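Local atomic coordinates of dihydroorotate dehydrogenase (Schistosoma mansoni, PDB entry 6UY4), a protein that probably catalyses the oxidation of (S)-dihydroorotate to orotate with a quinone as electron acceptor, using FMN, in de novo pyrimidine biosynthesis. Residues I199-P204 with L240-D245; E216-L221 with K252-V257; C314-S319 with L344-S349. All blocks are in the same frame, centred on the assembly; numbering follows the deposited sequence.

Contact 1: I199-P204 with L240-D245; sequences INVSSP and LKISPD. With FMN (flavin mononucleotide), chain G.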
# COMPACT_ATOMS: atom_id res chain seq x y z
N ILE A 199 7.90 1.15 -6.10
CA ILE A 199 7.94 0.07 -7.07
C ILE A 199 7.77 -1.24 -6.31
O ILE A 199 8.49 -1.51 -5.34
CB ILE A 199 9.25 0.06 -7.88
CG1 ILE A 199 9.39 1.37 -8.66
CG2 ILE A 199 9.30 -1.14 -8.81
CD1 ILE A 199 10.65 1.45 -9.48
N ASN A 200 6.81 -2.06 -6.75
CA ASN A 200 6.53 -3.33 -6.10
C ASN A 200 7.48 -4.41 -6.60
O ASN A 200 7.56 -4.66 -7.80
CB ASN A 200 5.08 -3.74 -6.34
CG ASN A 200 4.10 -2.94 -5.52
OD1 ASN A 200 4.44 -1.90 -4.95
ND2 ASN A 200 2.86 -3.42 -5.44
N VAL A 201 8.20 -5.05 -5.67
CA VAL A 201 8.96 -6.24 -6.01
C VAL A 201 8.00 -7.38 -6.29
O VAL A 201 7.02 -7.58 -5.56
CB VAL A 201 9.94 -6.60 -4.88
CG1 VAL A 201 10.63 -7.92 -5.17
CG2 VAL A 201 10.96 -5.50 -4.69
N SER A 202 8.26 -8.13 -7.36
CA SER A 202 7.39 -9.23 -7.74
C SER A 202 7.37 -10.29 -6.65
O SER A 202 8.42 -10.80 -6.24
CB SER A 202 7.85 -9.83 -9.06
OG SER A 202 8.97 -10.68 -8.87
N SER A 203 6.17 -10.62 -6.18
CA SER A 203 6.03 -11.62 -5.14
C SER A 203 6.33 -13.01 -5.70
O SER A 203 6.05 -13.28 -6.87
CB SER A 203 4.62 -11.60 -4.55
OG SER A 203 4.41 -12.69 -3.67
N PRO A 204 6.91 -13.89 -4.89
CA PRO A 204 7.14 -15.26 -5.37
C PRO A 204 5.85 -16.08 -5.39
O PRO A 204 5.83 -17.21 -4.89
CB PRO A 204 8.17 -15.82 -4.38
CG PRO A 204 7.90 -15.06 -3.13
CD PRO A 204 7.51 -13.67 -3.56
N LEU A 240 10.92 0.91 -2.43
CA LEU A 240 10.75 -0.46 -2.91
C LEU A 240 9.83 -1.20 -1.95
O LEU A 240 10.14 -1.32 -0.76
CB LEU A 240 12.10 -1.16 -3.02
CG LEU A 240 12.22 -2.23 -4.11
CD1 LEU A 240 11.93 -1.62 -5.47
CD2 LEU A 240 13.60 -2.87 -4.09
N LYS A 241 8.71 -1.69 -2.46
CA LYS A 241 7.72 -2.41 -1.67
C LYS A 241 7.86 -3.90 -1.93
O LYS A 241 7.78 -4.35 -3.08
CB LYS A 241 6.31 -1.93 -1.99
CG LYS A 241 5.23 -2.52 -1.11
CD LYS A 241 3.89 -1.86 -1.38
CE LYS A 241 2.80 -2.41 -0.48
NZ LYS A 241 1.50 -1.72 -0.71
N ILE A 242 8.07 -4.68 -0.87
CA ILE A 242 8.36 -6.10 -0.98
C ILE A 242 7.21 -6.89 -0.37
O ILE A 242 6.29 -6.35 0.25
CB ILE A 242 9.70 -6.47 -0.32
CG1 ILE A 242 9.59 -6.33 1.20
CG2 ILE A 242 10.82 -5.61 -0.87
CD1 ILE A 242 10.83 -6.77 1.94
N SER A 243 7.27 -8.21 -0.55
CA SER A 243 6.37 -9.25 -0.08
C SER A 243 6.89 -9.87 1.21
O SER A 243 8.11 -10.03 1.38
CB SER A 243 6.21 -10.34 -1.14
OG SER A 243 5.41 -11.41 -0.66
N PRO A 244 6.01 -10.24 2.14
CA PRO A 244 6.45 -10.88 3.38
C PRO A 244 6.77 -12.36 3.23
O PRO A 244 7.17 -12.99 4.22
CB PRO A 244 5.25 -10.68 4.31
CG PRO A 244 4.08 -10.68 3.39
CD PRO A 244 4.55 -10.02 2.12
N ASP A 245 6.62 -12.93 2.04
CA ASP A 245 6.82 -14.36 1.82
C ASP A 245 8.21 -14.69 1.30
O ASP A 245 8.48 -15.86 1.00
CB ASP A 245 5.76 -14.88 0.84
CG ASP A 245 4.35 -14.62 1.32
OD1 ASP A 245 4.13 -14.62 2.55
OD2 ASP A 245 3.46 -14.42 0.46
N1 FMN G . -0.60 -2.87 -2.82
C2 FMN G . 0.08 -2.27 -3.86
O2 FMN G . 1.27 -2.02 -3.75
N3 FMN G . -0.59 -1.94 -5.03
C4 FMN G . -1.93 -2.21 -5.16
O4 FMN G . -2.52 -1.92 -6.20
C4A FMN G . -2.62 -2.82 -4.12
N5 FMN G . -3.96 -3.10 -4.25
C5A FMN G . -4.65 -3.70 -3.21
C6 FMN G . -6.00 -3.98 -3.35
C7 FMN G . -6.70 -4.59 -2.31
C7M FMN G . -8.16 -4.88 -2.46
C8 FMN G . -6.04 -4.92 -1.13
C8M FMN G . -6.79 -5.57 -0.01
C9 FMN G . -4.68 -4.64 -1.00
C9A FMN G . -3.98 -4.03 -2.04
N10 FMN G . -2.63 -3.75 -1.91
C10 FMN G . -1.95 -3.15 -2.95
C1' FMN G . -1.89 -4.10 -0.65
C2' FMN G . -1.98 -2.97 0.36
O2' FMN G . -1.54 -1.76 -0.22
C3' FMN G . -1.13 -3.26 1.58
O3' FMN G . 0.18 -3.59 1.18
C4' FMN G . -1.69 -4.40 2.43
O4' FMN G . -3.08 -4.55 2.21
C5' FMN G . -1.44 -4.09 3.89
O5' FMN G . -2.16 -4.97 4.72
P FMN G . -3.33 -4.37 5.65
O1P FMN G . -3.89 -5.50 6.48
O2P FMN G . -2.78 -3.27 6.53
O3P FMN G . -4.42 -3.83 4.76

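Contact 2: E216-L221 with K252-V257; sequences EKLRDL and KDIVEV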
# COMPACT_ATOMS: atom_id res chain seq x y z
N GLU A 216 19.79 -10.25 -10.33
CA GLU A 216 20.35 -9.36 -11.34
C GLU A 216 19.28 -8.59 -12.10
O GLU A 216 19.52 -7.46 -12.53
CB GLU A 216 21.23 -10.15 -12.31
CG GLU A 216 22.55 -10.59 -11.69
CD GLU A 216 23.31 -9.43 -11.07
OE1 GLU A 216 23.38 -8.35 -11.70
OE2 GLU A 216 23.84 -9.60 -9.95
N LYS A 217 18.09 -9.18 -12.29
CA LYS A 217 17.00 -8.43 -12.89
C LYS A 217 16.55 -7.29 -11.98
O LYS A 217 16.16 -6.22 -12.46
CB LYS A 217 15.83 -9.35 -13.23
CG LYS A 217 15.97 -10.08 -14.55
CD LYS A 217 16.02 -9.11 -15.72
N LEU A 218 16.59 -7.51 -10.67
CA LEU A 218 16.27 -6.43 -9.73
C LEU A 218 17.33 -5.34 -9.78
O LEU A 218 17.00 -4.15 -9.79
CB LEU A 218 16.14 -6.99 -8.32
CG LEU A 218 15.91 -5.95 -7.21
CD1 LEU A 218 14.65 -5.14 -7.49
CD2 LEU A 218 15.84 -6.61 -5.85
N ARG A 219 18.61 -5.72 -9.82
CA ARG A 219 19.68 -4.73 -9.93
C ARG A 219 19.57 -3.97 -11.25
O ARG A 219 19.80 -2.75 -11.29
CB ARG A 219 21.04 -5.41 -9.81
CG ARG A 219 22.21 -4.45 -9.68
CD ARG A 219 23.54 -5.17 -9.82
NE ARG A 219 23.68 -6.27 -8.87
CZ ARG A 219 24.21 -6.15 -7.65
NH1 ARG A 219 24.64 -4.97 -7.23
NH2 ARG A 219 24.30 -7.20 -6.86
N ASP A 220 19.22 -4.67 -12.33
CA ASP A 220 19.01 -4.00 -13.61
C ASP A 220 17.83 -3.04 -13.53
O ASP A 220 17.90 -1.91 -14.04
CB ASP A 220 18.78 -5.04 -14.70
CG ASP A 220 18.09 -4.46 -15.92
OD1 ASP A 220 18.77 -3.80 -16.73
OD2 ASP A 220 16.86 -4.66 -16.05
N LEU A 221 16.74 -3.46 -12.89
CA LEU A 221 15.57 -2.59 -12.76
C LEU A 221 15.91 -1.33 -11.97
O LEU A 221 15.60 -0.22 -12.40
CB LEU A 221 14.43 -3.36 -12.09
CG LEU A 221 13.20 -2.55 -11.66
CD1 LEU A 221 12.53 -1.90 -12.86
CD2 LEU A 221 12.22 -3.43 -10.90
N LYS A 252 17.73 -11.01 2.02
CA LYS A 252 19.04 -10.38 2.12
C LYS A 252 19.50 -9.85 0.77
O LYS A 252 20.12 -8.78 0.69
CB LYS A 252 20.06 -11.37 2.68
CG LYS A 252 19.77 -11.82 4.10
CD LYS A 252 20.76 -12.89 4.55
CE LYS A 252 20.46 -13.35 5.96
NZ LYS A 252 21.44 -14.37 6.44
N ASP A 253 19.20 -10.58 -0.31
CA ASP A 253 19.59 -10.13 -1.64
C ASP A 253 18.89 -8.83 -2.02
O ASP A 253 19.50 -7.93 -2.60
CB ASP A 253 19.29 -11.21 -2.67
CG ASP A 253 20.19 -12.42 -2.52
OD1 ASP A 253 21.10 -12.39 -1.66
OD2 ASP A 253 20.00 -13.41 -3.26
N ILE A 254 17.59 -8.72 -1.70
CA ILE A 254 16.86 -7.49 -2.00
C ILE A 254 17.47 -6.32 -1.24
O ILE A 254 17.66 -5.23 -1.80
CB ILE A 254 15.37 -7.67 -1.66
CG1 ILE A 254 14.74 -8.74 -2.56
CG2 ILE A 254 14.62 -6.35 -1.81
CD1 ILE A 254 13.29 -9.02 -2.26
N VAL A 255 17.79 -6.52 0.04
CA VAL A 255 18.38 -5.45 0.84
C VAL A 255 19.74 -5.06 0.29
O VAL A 255 20.09 -3.87 0.24
CB VAL A 255 18.46 -5.87 2.32
CG1 VAL A 255 19.26 -4.87 3.12
CG2 VAL A 255 17.06 -6.03 2.90
N GLU A 256 20.54 -6.05 -0.13
CA GLU A 256 21.88 -5.76 -0.64
C GLU A 256 21.82 -4.89 -1.88
O GLU A 256 22.51 -3.87 -1.97
CB GLU A 256 22.61 -7.07 -0.93
CG GLU A 256 23.92 -6.87 -1.68
CD GLU A 256 24.62 -8.18 -1.99
OE1 GLU A 256 24.25 -9.21 -1.38
OE2 GLU A 256 25.53 -8.18 -2.85
N VAL A 257 20.99 -5.27 -2.86
CA VAL A 257 20.87 -4.49 -4.08
C VAL A 257 20.31 -3.11 -3.78
O VAL A 257 20.73 -2.10 -4.37
CB VAL A 257 20.00 -5.24 -5.11
CG1 VAL A 257 19.74 -4.37 -6.32
CG2 VAL A 257 20.68 -6.54 -5.52

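Contact 3: C314-S319 with L344-S349; sequences CLRKVS and LNAGAS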
# COMPACT_ATOMS: atom_id res chain seq x y z
N CYS A 314 8.88 -9.66 9.28
CA CYS A 314 9.63 -9.34 8.07
C CYS A 314 10.23 -7.94 8.15
O CYS A 314 11.38 -7.73 7.77
CB CYS A 314 8.74 -9.48 6.84
SG CYS A 314 9.56 -9.12 5.27
N LEU A 315 9.45 -6.98 8.65
CA LEU A 315 9.96 -5.63 8.85
C LEU A 315 11.13 -5.62 9.83
O LEU A 315 12.16 -4.98 9.58
CB LEU A 315 8.84 -4.71 9.35
CG LEU A 315 9.26 -3.32 9.80
CD1 LEU A 315 9.74 -2.49 8.62
CD2 LEU A 315 8.13 -2.61 10.53
N ARG A 316 10.99 -6.34 10.94
CA ARG A 316 12.06 -6.40 11.93
C ARG A 316 13.32 -7.02 11.35
O ARG A 316 14.43 -6.67 11.75
CB ARG A 316 11.59 -7.18 13.16
CG ARG A 316 12.54 -7.11 14.35
CD ARG A 316 11.96 -7.78 15.58
NE ARG A 316 10.76 -7.10 16.07
CZ ARG A 316 9.53 -7.59 15.97
NH1 ARG A 316 9.33 -8.78 15.41
NH2 ARG A 316 8.49 -6.91 16.45
N LYS A 317 13.17 -7.93 10.38
CA LYS A 317 14.34 -8.50 9.72
C LYS A 317 15.01 -7.47 8.81
O LYS A 317 16.23 -7.27 8.88
CB LYS A 317 13.95 -9.74 8.92
CG LYS A 317 13.63 -10.97 9.76
CD LYS A 317 13.35 -12.18 8.87
CE LYS A 317 13.10 -13.43 9.70
N VAL A 318 14.22 -6.82 7.95
CA VAL A 318 14.78 -5.86 7.00
C VAL A 318 15.46 -4.71 7.73
O VAL A 318 16.53 -4.25 7.32
CB VAL A 318 13.68 -5.36 6.04
CG1 VAL A 318 14.22 -4.27 5.13
CG2 VAL A 318 13.13 -6.52 5.22
N SER A 319 14.85 -4.23 8.81
CA SER A 319 15.46 -3.15 9.58
C SER A 319 16.82 -3.55 10.14
O SER A 319 17.69 -2.70 10.30
CB SER A 319 14.52 -2.72 10.71
OG SER A 319 15.04 -1.59 11.40
N LEU A 344 6.60 0.65 14.41
CA LEU A 344 7.51 1.79 14.57
C LEU A 344 8.71 1.43 15.44
O LEU A 344 9.83 1.86 15.16
CB LEU A 344 6.76 2.99 15.15
CG LEU A 344 5.71 3.64 14.25
CD1 LEU A 344 5.05 4.81 14.96
CD2 LEU A 344 6.32 4.10 12.93
N ASN A 345 8.49 0.64 16.49
CA ASN A 345 9.60 0.21 17.33
C ASN A 345 10.47 -0.82 16.61
O ASN A 345 11.67 -0.93 16.90
CB ASN A 345 9.09 -0.36 18.65
CG ASN A 345 8.50 0.70 19.55
OD1 ASN A 345 8.88 1.87 19.49
ND2 ASN A 345 7.55 0.30 20.39
N ALA A 346 9.89 -1.57 15.68
CA ALA A 346 10.65 -2.58 14.94
C ALA A 346 11.59 -1.98 13.91
O ALA A 346 12.48 -2.69 13.42
CB ALA A 346 9.69 -3.56 14.26
N GLY A 347 11.43 -0.70 13.56
CA GLY A 347 12.33 -0.06 12.64
C GLY A 347 11.65 0.80 11.59
O GLY A 347 12.31 1.37 10.72
N ALA A 348 10.32 0.91 11.66
CA ALA A 348 9.57 1.67 10.68
C ALA A 348 9.50 3.14 11.08
O ALA A 348 9.41 3.48 12.26
CB ALA A 348 8.15 1.11 10.54
N SER A 349 9.57 4.01 10.07
CA SER A 349 9.39 5.44 10.27
C SER A 349 7.99 5.92 9.90
O SER A 349 7.55 6.96 10.41
CB SER A 349 10.42 6.23 9.47
OG SER A 349 11.74 5.94 9.91

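Contact 1: I199-P204 with L240-D245
The C-terminal ends of two neighbouring parallel strands of the TIM barrel meet here, where Asn200 and Lys241 lie side by side and reach the same flavin carbonyl. Asn200 ND2 donates a nearly straight hydrogen bond to FMN O2 at 2.7 Å, and Lys241 NZ approaches that oxygen at 3.1 Å. With CG anti to the backbone N (chi1 -174°) and the chain extended beyond it, Lys241 NZ also hydrogen-bonds to FMN N1 at 3.2 Å and FMN O3' at 3.0 Å, and weakly to FMN O2'. A lysine so placed would be expected to favour negative charge at N1 and O2 of a reduced flavin. Asn169 holds Asn200 OD1, which helps to fix the rotation of the amide. Binding of the cofactor at the C-terminal strand ends is characteristic of flavin-dependent TIM barrels. Beneath the site, Lys241 N bonds to Ile199 O at 2.9 Å and Val201 N to Lys241 O at 2.7 Å. Away from the flavin, Val201 CG2, just past its strand, packs on Leu240 CG at 3.6 Å and also touches Ile242 CG2. Past the strands, Ser203 OG and Ser243 OG form a weak hydrogen bond at 3.4 Å, while Asp245 OD1 forms a salt bridge with Lys310.

Contact 2: E216-L221 with K252-V257
Val257 fits against the backbone and side chain of Arg219, its two methyls touching different parts of that residue. Val257 CG1, anti to the backbone N (chi1 174°), reaches Arg219 CA at 3.6 Å and Arg219 CB at 3.9 Å. Val257 CG2 lies over one face of the guanidinium, displaced toward the rim, with Arg219 NH2 at 3.9 Å. The arginine chain bends at chi3 (-56°), which turns NE away from the extended line of the carbons before it. Deeper in the interface, Leu218 crosses Ile254 at about a right angle: Leu218 CD2 meets Ile254 CG1 at 4.1 Å, and Leu218 CG lies 4.2 Å from Val257 CG1. Helices 215-230 and 248-259 are two of the helices that surround the parallel barrel; their short segments run in similar directions, 27° apart, with axes 10.0 Å from each other. Val255 points away from helix 215-230 and packs on helix 305-321. At the outer margin Arg219 NH2 and Glu256 OE2 are 4.3 Å apart, beyond a salt bridge, although that oxygen lies at the edge of the guanidinium, near its plane. Arg219 NE instead pairs with Glu216 OE2 at 3.5 Å within its own helix. With no hydrogen bond between the two segments, cohesion rests on aliphatic packing, while the nearby opposite charges probably add a modest, long-range attraction at the edge.

Contact 3: C314-S319 with L344-S349
Leu315 and Arg316 approach Ala346 from adjacent positions on helix 305-321, the leucine through a methyl and the arginine through its guanidinium. Leu315 has CG anti to the backbone N (chi1 171°), and its CD2 branch is the part that meets the other segment, Leu315 CD2 lying 3.7 Å from Ala348 CB and 4.2 Å from Ala346 CB. The Arg316 chain bends at chi3 (-64°), and its guanidinium lies obliquely to the alanine methyl, with Arg316 NE 4.1 Å from Ala346 CB. Its charge is met by Asp313, which forms a salt bridge with NH1. One turn further along, Ser319 is directed at the backbone where the second helix ends: Ser319 CB lies 3.4 Å from Ala346 O, and Ser319 OG comes equally close to Gly347 CA. The absence of a side chain at Gly347 allows the hydroxyl to pack over its alpha carbon. Gly347, with positive phi (136°), is the first residue past helix 337-346 and closes it in a Schellman motif, from which the chain leads on to strand 350-353. Helix 305-321 packs beside this turn in the outer helical layer of the TIM barrel.

Overall arrangement
Contact 1 lies nearest the centre of the chain and joins two barrel strands, whereas contacts 2 and 3 join helices of the surrounding layer. Helix 215-230 of contact 2 links the two strands of contact 1 in a beta-alpha-beta unit, and Leu240 packs on its Leu218; helix 248-259 follows, its Ile254 covering Val201 and Ile242. Contact 3 meets segment 240-245 through Val318 and Cys314, which touch Ile242 and Pro244, and meets contact 2 through Val318 against Val255. Their chemistry differs with place: backbone hydrogen bonds and polar groups directed at FMN characterise contact 1; contact 2, farthest from the centre yet largely buried, is aliphatic with charges at its margin; contact 3, partly buried, packs side chains against the Schellman end of helix 337-346.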